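Long-range contact in salicylaldehyde dehydrogenase NahF (Pseudomonas putida, PDB 4JZ6), which probably oxidises salicylaldehyde to salicylate with NAD+ as the electron acceptor, a step in naphthalene degradation: residues Met92-Glu106 and Phe193-Glu207. Residues are numbered along the deposited sequence; the frame is centred on the assembly and turned at random.
Sequences MESKTPKFIEVMAME and FSPATHALITQCVQE
Phe99 pushes as a knob into a hole formed by Thr197, Leu200, Ile201 and Cys204, joining helix 96-107 to the nearly antiparallel (155°) helix 195-208, which links strands 186-189 and 215-218 of the Rossmann-like sheet of the aldehyde dehydrogenase fold. Leu200, one wall of that hole, lies over one face of the ring: Leu200 CD2 stands 3.5 Å from the centroid of the Phe99 ring, a CH-pi contact 5° off the ring normal. A flat ring suits this place, offering a face to Leu200 and an edge to Thr197 CG2 and to Cys204 SG, a sulfur-aromatic contact. Beyond it the slim, flexible Met92 bends at chi3 (71°), bringing Met92 CE to 3.5 Å from Ile201 CG1. Lys95 lays its apolar CD against Cys204 SG, while NZ reaches a salt bridge with Glu207, whose other oxygen is held by Gln203 NE2.

Thr197 is the answering knob, set among Phe99, Val102, Met103 and Glu106; Thr197 CG2 nests 3.6 Å from Met103 CG. Glu106 OE2 accepts from Ala196 N on its syn side, and its negative charge probably suits this helix N-terminus. Thr49 OG1, from strand 47-52, is also hydrogen-bonded to Glu106 OE2. On OE1, Thr197 N arrives from above the carboxylate plane, whereas Thr197 OG1 donates nearly in line with the C-O bond, 2.6 Å from Glu106 OE1.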
ATOM      1  N   MET A  92      -1.248 -31.311   1.870  1.00 23.83           N
ATOM      2  CA  MET A  92       0.137 -30.977   2.177  1.00 23.75           C
ATOM      3  C   MET A  92       0.679 -31.834   3.325  1.00 24.37           C
ATOM      4  O   MET A  92       1.821 -32.295   3.283  1.00 29.43           O
ATOM      5  CB  MET A  92       0.284 -29.498   2.519  1.00 22.87           C
ATOM      6  CG  MET A  92      -0.128 -28.552   1.413  1.00 28.57           C
ATOM      7  SD  MET A  92       0.566 -26.912   1.691  1.00 23.77           S
ATOM      8  CE  MET A  92       2.294 -27.236   1.335  1.00 40.64           C
ATOM      9  N   GLU A  93      -0.137 -32.048   4.352  1.00 24.07           N
ATOM     10  CA  GLU A  93       0.297 -32.850   5.490  1.00 26.21           C
ATOM     11  C   GLU A  93       0.478 -34.309   5.081  1.00 28.38           C
ATOM     12  O   GLU A  93       1.314 -35.023   5.635  1.00 26.68           O
ATOM     13  CB  GLU A  93      -0.683 -32.713   6.660  1.00 24.26           C
ATOM     14  CG  GLU A  93      -0.698 -31.312   7.265  1.00 26.30           C
ATOM     15  CD  GLU A  93      -1.743 -31.139   8.355  1.00 26.59           C
ATOM     16  OE1 GLU A  93      -2.672 -31.969   8.435  1.00 30.31           O
ATOM     17  OE2 GLU A  93      -1.636 -30.166   9.133  1.00 23.70           O
ATOM     18  N   SER A  94      -0.294 -34.744   4.090  1.00 31.23           N
ATOM     19  CA  SER A  94      -0.198 -36.121   3.617  1.00 30.16           C
ATOM     20  C   SER A  94       1.093 -36.346   2.838  1.00 31.12           C
ATOM     21  O   SER A  94       1.489 -37.483   2.601  1.00 39.50           O
ATOM     22  CB  SER A  94      -1.413 -36.502   2.763  1.00 27.49           C
ATOM     23  OG  SER A  94      -1.398 -35.857   1.501  1.00 29.28           O
ATOM     24  N   LYS A  95       1.749 -35.260   2.448  1.00 29.41           N
ATOM     25  CA  LYS A  95       2.975 -35.352   1.666  1.00 27.21           C
ATOM     26  C   LYS A  95       4.206 -34.917   2.465  1.00 36.81           C
ATOM     27  O   LYS A  95       5.257 -34.624   1.890  1.00 33.52           O
ATOM     28  CB  LYS A  95       2.842 -34.534   0.379  1.00 26.89           C
ATOM     29  CG  LYS A  95       1.920 -35.168  -0.657  1.00 27.42           C
ATOM     30  CD  LYS A  95       1.873 -34.356  -1.949  1.00 27.21           C
ATOM     31  CE  LYS A  95       1.342 -35.186  -3.111  1.00 31.11           C
ATOM     32  NZ  LYS A  95       0.059 -35.861  -2.787  1.00 31.63           N
ATOM     33  N   THR A  96       4.071 -34.895   3.789  1.00 38.10           N
ATOM     34  CA  THR A  96       5.130 -34.410   4.681  1.00 26.49           C
ATOM     35  C   THR A  96       6.533 -35.020   4.457  1.00 31.63           C
ATOM     36  O   THR A  96       7.511 -34.281   4.348  1.00 30.06           O
ATOM     37  CB  THR A  96       4.719 -34.497   6.185  1.00 30.60           C
ATOM     38  OG1 THR A  96       3.565 -33.677   6.427  1.00 25.49           O
ATOM     39  CG2 THR A  96       5.854 -34.022   7.082  1.00 26.14           C
ATOM     40  N   PRO A  97       6.640 -36.358   4.375  1.00 29.93           N
ATOM     41  CA  PRO A  97       7.970 -36.940   4.156  1.00 31.91           C
ATOM     42  C   PRO A  97       8.650 -36.470   2.870  1.00 33.23           C
ATOM     43  O   PRO A  97       9.873 -36.328   2.861  1.00 39.25           O
ATOM     44  CB  PRO A  97       7.678 -38.437   4.061  1.00 31.78           C
ATOM     45  CG  PRO A  97       6.432 -38.623   4.824  1.00 32.77           C
ATOM     46  CD  PRO A  97       5.616 -37.406   4.532  1.00 34.83           C
ATOM     47  N   LYS A  98       7.878 -36.243   1.810  1.00 29.04           N
ATOM     48  CA  LYS A  98       8.443 -35.781   0.540  1.00 31.86           C
ATOM     49  C   LYS A  98       8.982 -34.354   0.661  1.00 33.19           C
ATOM     50  O   LYS A  98      10.056 -34.037   0.143  1.00 38.22           O
ATOM     51  CB  LYS A  98       7.413 -35.888  -0.593  1.00 29.28           C
ATOM     52  CG  LYS A  98       7.910 -35.439  -1.967  1.00 51.69           C
ATOM     53  CD  LYS A  98       9.096 -36.264  -2.447  1.00 59.61           C
ATOM     54  CE  LYS A  98       8.724 -37.730  -2.659  1.00 68.14           C
ATOM     55  NZ  LYS A  98       9.916 -38.637  -2.608  1.00 66.48           N
ATOM     56  N   PHE A  99       8.237 -33.502   1.354  1.00 27.36           N
ATOM     57  CA  PHE A  99       8.682 -32.136   1.587  1.00 29.48           C
ATOM     58  C   PHE A  99      10.002 -32.121   2.338  1.00 33.20           C
ATOM     59  O   PHE A  99      10.928 -31.394   1.961  1.00 31.39           O
ATOM     60  CB  PHE A  99       7.631 -31.340   2.357  1.00 25.60           C
ATOM     61  CG  PHE A  99       6.572 -30.741   1.486  1.00 25.76           C
ATOM     62  CD1 PHE A  99       6.854 -29.645   0.689  1.00 24.80           C
ATOM     63  CD2 PHE A  99       5.295 -31.272   1.462  1.00 25.11           C
ATOM     64  CE1 PHE A  99       5.880 -29.091  -0.121  1.00 29.62           C
ATOM     65  CE2 PHE A  99       4.313 -30.723   0.653  1.00 27.62           C
ATOM     66  CZ  PHE A  99       4.604 -29.630  -0.139  1.00 26.84           C
ATOM     67  N   ILE A 100      10.081 -32.928   3.395  1.00 38.44           N
ATOM     68  CA  ILE A 100      11.299 -33.035   4.189  1.00 27.48           C
ATOM     69  C   ILE A 100      12.460 -33.413   3.279  1.00 39.57           C
ATOM     70  O   ILE A 100      13.519 -32.776   3.305  1.00 33.84           O
ATOM     71  CB  ILE A 100      11.156 -34.096   5.294  1.00 27.92           C
ATOM     72  CG1 ILE A 100       9.977 -33.762   6.212  1.00 27.18           C
ATOM     73  CG2 ILE A 100      12.453 -34.228   6.088  1.00 28.36           C
ATOM     74  CD1 ILE A 100      10.354 -33.094   7.504  1.00 26.74           C
ATOM     75  N   GLU A 101      12.234 -34.435   2.457  1.00 38.33           N
ATOM     76  CA  GLU A 101      13.262 -34.977   1.579  1.00 36.30           C
ATOM     77  C   GLU A 101      13.708 -33.975   0.518  1.00 33.71           C
ATOM     78  O   GLU A 101      14.907 -33.800   0.279  1.00 31.54           O
ATOM     79  CB  GLU A 101      12.753 -36.252   0.909  1.00 42.86           C
ATOM     80  CG  GLU A 101      13.777 -36.948   0.031  1.00 50.32           C
ATOM     81  CD  GLU A 101      13.143 -37.961  -0.891  1.00 60.63           C
ATOM     82  OE1 GLU A 101      11.974 -38.335  -0.651  1.00 59.98           O
ATOM     83  OE2 GLU A 101      13.806 -38.376  -1.866  1.00 72.19           O
ATOM     84  N   VAL A 102      12.742 -33.320  -0.115  1.00 29.32           N
ATOM     85  CA  VAL A 102      13.046 -32.411  -1.207  1.00 29.25           C
ATOM     86  C   VAL A 102      13.724 -31.142  -0.706  1.00 33.56           C
ATOM     87  O   VAL A 102      14.715 -30.687  -1.284  1.00 29.02           O
ATOM     88  CB  VAL A 102      11.782 -32.064  -2.013  1.00 29.83           C
ATOM     89  CG1 VAL A 102      12.043 -30.899  -2.952  1.00 28.57           C
ATOM     90  CG2 VAL A 102      11.307 -33.287  -2.790  1.00 31.43           C
ATOM     91  N   MET A 103      13.195 -30.583   0.379  1.00 32.48           N
ATOM     92  CA  MET A 103      13.765 -29.379   0.975  1.00 33.18           C
ATOM     93  C   MET A 103      15.192 -29.620   1.468  1.00 35.77           C
ATOM     94  O   MET A 103      16.038 -28.721   1.413  1.00 27.72           O
ATOM     95  CB  MET A 103      12.875 -28.858   2.108  1.00 26.17           C
ATOM     96  CG  MET A 103      11.690 -28.041   1.623  1.00 25.41           C
ATOM     97  SD  MET A 103      10.763 -27.246   2.960  1.00 27.24           S
ATOM     98  CE  MET A 103      12.073 -26.440   3.884  1.00 24.29           C
ATOM     99  N   ALA A 104      15.463 -30.836   1.935  1.00 28.42           N
ATOM    100  CA  ALA A 104      16.810 -31.188   2.355  1.00 29.15           C
ATOM    101  C   ALA A 104      17.755 -31.181   1.156  1.00 33.95           C
ATOM    102  O   ALA A 104      18.899 -30.738   1.257  1.00 40.65           O
ATOM    103  CB  ALA A 104      16.824 -32.542   3.045  1.00 29.77           C
ATOM    104  N   MET A 105      17.268 -31.657   0.015  1.00 30.38           N
ATOM    105  CA  MET A 105      18.101 -31.748  -1.179  1.00 33.83           C
ATOM    106  C   MET A 105      18.321 -30.381  -1.817  1.00 35.70           C
ATOM    107  O   MET A 105      19.438 -30.037  -2.207  1.00 31.69           O
ATOM    108  CB  MET A 105      17.481 -32.705  -2.201  1.00 31.95           C
ATOM    109  CG  MET A 105      17.431 -34.155  -1.743  1.00 55.26           C
ATOM    110  SD  MET A 105      16.443 -35.204  -2.832  1.00 46.31           S
ATOM    111  CE  MET A 105      17.396 -35.135  -4.354  1.00 41.86           C
ATOM    112  N   GLU A 106      17.250 -29.600  -1.915  1.00 29.95           N
ATOM    113  CA  GLU A 106      17.300 -28.354  -2.669  1.00 29.65           C
ATOM    114  C   GLU A 106      17.904 -27.183  -1.911  1.00 29.12           C
ATOM    115  O   GLU A 106      18.702 -26.433  -2.469  1.00 35.63           O
ATOM    116  CB  GLU A 106      15.910 -27.967  -3.178  1.00 28.94           C
ATOM    117  CG  GLU A 106      15.345 -28.913  -4.210  1.00 29.57           C
ATOM    118  CD  GLU A 106      14.215 -28.291  -4.991  1.00 33.81           C
ATOM    119  OE1 GLU A 106      13.284 -27.737  -4.362  1.00 28.05           O
ATOM    120  OE2 GLU A 106      14.267 -28.343  -6.238  1.00 29.71           O
ATOM    121  N   PHE A 193      16.215 -21.834  -6.805  1.00 28.41           N
ATOM    122  CA  PHE A 193      16.897 -22.737  -5.882  1.00 36.09           C
ATOM    123  C   PHE A 193      15.950 -23.793  -5.307  1.00 37.30           C
ATOM    124  O   PHE A 193      16.386 -24.771  -4.686  1.00 35.63           O
ATOM    125  CB  PHE A 193      17.529 -21.947  -4.737  1.00 38.12           C
ATOM    126  CG  PHE A 193      18.547 -20.939  -5.180  1.00 41.55           C
ATOM    127  CD1 PHE A 193      19.724 -21.343  -5.795  1.00 47.44           C
ATOM    128  CD2 PHE A 193      18.339 -19.590  -4.963  1.00 41.54           C
ATOM    129  CE1 PHE A 193      20.670 -20.417  -6.197  1.00 49.40           C
ATOM    130  CE2 PHE A 193      19.278 -18.657  -5.362  1.00 47.14           C
ATOM    131  CZ  PHE A 193      20.447 -19.070  -5.980  1.00 50.98           C
ATOM    132  N   SER A 194      14.654 -23.587  -5.514  1.00 37.87           N
ATOM    133  CA  SER A 194      13.646 -24.462  -4.931  1.00 35.76           C
ATOM    134  C   SER A 194      12.552 -24.911  -5.919  1.00 38.20           C
ATOM    135  O   SER A 194      11.364 -24.832  -5.602  1.00 50.77           O
ATOM    136  CB  SER A 194      13.024 -23.759  -3.718  1.00 25.96           C
ATOM    137  OG  SER A 194      11.664 -24.110  -3.567  1.00 93.40           O
ATOM    138  N   PRO A 195      12.938 -25.407  -7.112  1.00 30.86           N
ATOM    139  CA  PRO A 195      11.861 -25.677  -8.069  1.00 30.01           C
ATOM    140  C   PRO A 195      11.059 -26.948  -7.782  1.00 29.98           C
ATOM    141  O   PRO A 195       9.876 -26.996  -8.123  1.00 31.79           O
ATOM    142  CB  PRO A 195      12.605 -25.798  -9.400  1.00 29.41           C
ATOM    143  CG  PRO A 195      13.929 -26.292  -9.028  1.00 30.08           C
ATOM    144  CD  PRO A 195      14.262 -25.662  -7.707  1.00 29.24           C
ATOM    145  N   ALA A 196      11.678 -27.956  -7.178  1.00 28.76           N
ATOM    146  CA  ALA A 196      10.953 -29.182  -6.861  1.00 28.90           C
ATOM    147  C   ALA A 196       9.950 -28.950  -5.738  1.00 28.63           C
ATOM    148  O   ALA A 196       8.836 -29.477  -5.768  1.00 28.81           O
ATOM    149  CB  ALA A 196      11.911 -30.300  -6.496  1.00 29.75           C
ATOM    150  N   THR A 197      10.348 -28.156  -4.751  1.00 27.14           N
ATOM    151  CA  THR A 197       9.487 -27.869  -3.614  1.00 27.03           C
ATOM    152  C   THR A 197       8.281 -27.033  -4.018  1.00 25.79           C
ATOM    153  O   THR A 197       7.157 -27.291  -3.587  1.00 25.22           O
ATOM    154  CB  THR A 197      10.247 -27.112  -2.526  1.00 25.70           C
ATOM    155  OG1 THR A 197      11.567 -27.645  -2.412  1.00 26.45           O
ATOM    156  CG2 THR A 197       9.530 -27.247  -1.195  1.00 25.02           C
ATOM    157  N   HIS A 198       8.524 -26.024  -4.846  1.00 29.46           N
ATOM    158  CA  HIS A 198       7.458 -25.146  -5.311  1.00 31.33           C
ATOM    159  C   HIS A 198       6.521 -25.849  -6.297  1.00 32.63           C
ATOM    160  O   HIS A 198       5.324 -25.565  -6.346  1.00 28.82           O
ATOM    161  CB  HIS A 198       8.054 -23.878  -5.917  1.00 27.46           C
ATOM    162  CG  HIS A 198       8.627 -22.950  -4.899  1.00 24.29           C
ATOM    163  ND1 HIS A 198       9.448 -21.894  -5.226  1.00 24.40           N
ATOM    164  CD2 HIS A 198       8.484 -22.912  -3.550  1.00 23.68           C
ATOM    165  CE1 HIS A 198       9.791 -21.247  -4.127  1.00 23.87           C
ATOM    166  NE2 HIS A 198       9.218 -21.844  -3.097  1.00 25.63           N
ATOM    167  N   ALA A 199       7.064 -26.769  -7.083  1.00 27.96           N
ATOM    168  CA  ALA A 199       6.215 -27.577  -7.940  1.00 28.76           C
ATOM    169  C   ALA A 199       5.350 -28.469  -7.052  1.00 32.84           C
ATOM    170  O   ALA A 199       4.155 -28.640  -7.302  1.00 29.31           O
ATOM    171  CB  ALA A 199       7.048 -28.404  -8.887  1.00 27.98           C
ATOM    172  N   LEU A 200       5.961 -29.017  -6.001  1.00 31.03           N
ATOM    173  CA  LEU A 200       5.253 -29.896  -5.079  1.00 26.39           C
ATOM    174  C   LEU A 200       4.083 -29.200  -4.389  1.00 25.39           C
ATOM    175  O   LEU A 200       2.974 -29.738  -4.338  1.00 25.38           O
ATOM    176  CB  LEU A 200       6.203 -30.481  -4.031  1.00 26.59           C
ATOM    177  CG  LEU A 200       5.528 -31.500  -3.104  1.00 33.77           C
ATOM    178  CD1 LEU A 200       4.877 -32.606  -3.921  1.00 27.44           C
ATOM    179  CD2 LEU A 200       6.509 -32.076  -2.097  1.00 26.93           C
ATOM    180  N   ILE A 201       4.326 -28.007  -3.855  1.00 24.63           N
ATOM    181  CA  ILE A 201       3.265 -27.277  -3.178  1.00 23.75           C
ATOM    182  C   ILE A 201       2.144 -27.001  -4.171  1.00 23.69           C
ATOM    183  O   ILE A 201       0.967 -27.107  -3.837  1.00 35.34           O
ATOM    184  CB  ILE A 201       3.775 -25.973  -2.481  1.00 26.76           C
ATOM    185  CG1 ILE A 201       2.674 -25.353  -1.620  1.00 22.22           C
ATOM    186  CG2 ILE A 201       4.270 -24.955  -3.485  1.00 23.07           C
ATOM    187  CD1 ILE A 201       3.144 -24.210  -0.764  1.00 21.61           C
ATOM    188  N   THR A 202       2.523 -26.694  -5.407  1.00 24.11           N
ATOM    189  CA  THR A 202       1.551 -26.504  -6.471  1.00 25.48           C
ATOM    190  C   THR A 202       0.734 -27.776  -6.658  1.00 26.68           C
ATOM    191  O   THR A 202      -0.496 -27.732  -6.714  1.00 25.31           O
ATOM    192  CB  THR A 202       2.230 -26.151  -7.806  1.00 30.21           C
ATOM    193  OG1 THR A 202       3.037 -24.980  -7.638  1.00 27.76           O
ATOM    194  CG2 THR A 202       1.185 -25.902  -8.894  1.00 24.96           C
ATOM    195  N   GLN A 203       1.426 -28.908  -6.744  1.00 27.42           N
ATOM    196  CA  GLN A 203       0.764 -30.192  -6.928  1.00 28.77           C
ATOM    197  C   GLN A 203      -0.271 -30.436  -5.831  1.00 27.78           C
ATOM    198  O   GLN A 203      -1.372 -30.921  -6.097  1.00 25.85           O
ATOM    199  CB  GLN A 203       1.783 -31.330  -6.959  1.00 27.10           C
ATOM    200  CG  GLN A 203       1.158 -32.681  -7.256  1.00 33.68           C
ATOM    201  CD  GLN A 203       2.124 -33.824  -7.050  1.00 35.94           C
ATOM    202  OE1 GLN A 203       3.334 -33.618  -6.944  1.00 36.21           O
ATOM    203  NE2 GLN A 203       1.596 -35.039  -6.984  1.00 41.15           N
ATOM    204  N   CYS A 204       0.084 -30.084  -4.602  1.00 25.04           N
ATOM    205  CA  CYS A 204      -0.838 -30.228  -3.489  1.00 31.11           C
ATOM    206  C   CYS A 204      -2.128 -29.462  -3.749  1.00 27.42           C
ATOM    207  O   CYS A 204      -3.226 -29.996  -3.578  1.00 24.58           O
ATOM    208  CB  CYS A 204      -0.187 -29.748  -2.201  1.00 24.01           C
ATOM    209  SG  CYS A 204       1.017 -30.912  -1.561  1.00 24.71           S
ATOM    210  N   VAL A 205      -1.987 -28.214  -4.181  1.00 26.48           N
ATOM    211  CA  VAL A 205      -3.143 -27.395  -4.515  1.00 24.62           C
ATOM    212  C   VAL A 205      -3.971 -28.040  -5.628  1.00 23.68           C
ATOM    213  O   VAL A 205      -5.207 -28.023  -5.580  1.00 23.53           O
ATOM    214  CB  VAL A 205      -2.716 -25.969  -4.896  1.00 22.55           C
ATOM    215  CG1 VAL A 205      -3.914 -25.128  -5.273  1.00 27.37           C
ATOM    216  CG2 VAL A 205      -1.980 -25.340  -3.736  1.00 21.98           C
ATOM    217  N   GLN A 206      -3.291 -28.624  -6.614  1.00 24.45           N
ATOM    218  CA  GLN A 206      -3.979 -29.313  -7.702  1.00 32.79           C
ATOM    219  C   GLN A 206      -4.819 -30.474  -7.181  1.00 25.56           C
ATOM    220  O   GLN A 206      -5.977 -30.633  -7.569  1.00 29.73           O
ATOM    221  CB  GLN A 206      -2.993 -29.822  -8.760  1.00 32.18           C
ATOM    222  CG  GLN A 206      -3.677 -30.536  -9.929  1.00 34.81           C
ATOM    223  CD  GLN A 206      -2.700 -31.234 -10.872  1.00 41.46           C
ATOM    224  OE1 GLN A 206      -1.520 -31.404 -10.554  1.00 40.26           O
ATOM    225  NE2 GLN A 206      -3.194 -31.644 -12.043  1.00 42.55           N
ATOM    226  N   GLU A 207      -4.237 -31.268  -6.288  1.00 25.75           N
ATOM    227  CA  GLU A 207      -4.905 -32.460  -5.766  1.00 26.25           C
ATOM    228  C   GLU A 207      -6.017 -32.155  -4.762  1.00 28.17           C
ATOM    229  O   GLU A 207      -6.821 -33.033  -4.438  1.00 26.06           O
ATOM    230  CB  GLU A 207      -3.886 -33.426  -5.156  1.00 26.76           C
ATOM    231  CG  GLU A 207      -2.806 -33.836  -6.134  1.00 27.54           C
ATOM    232  CD  GLU A 207      -1.877 -34.893  -5.582  1.00 36.52           C
ATOM    233  OE1 GLU A 207      -2.001 -35.222  -4.386  1.00 34.66           O
ATOM    234  OE2 GLU A 207      -1.027 -35.399  -6.346  1.00 44.71           O
TER
HETATM  235  O   HOH W   1      -0.703 -38.293  -4.782  1.00 45.29           O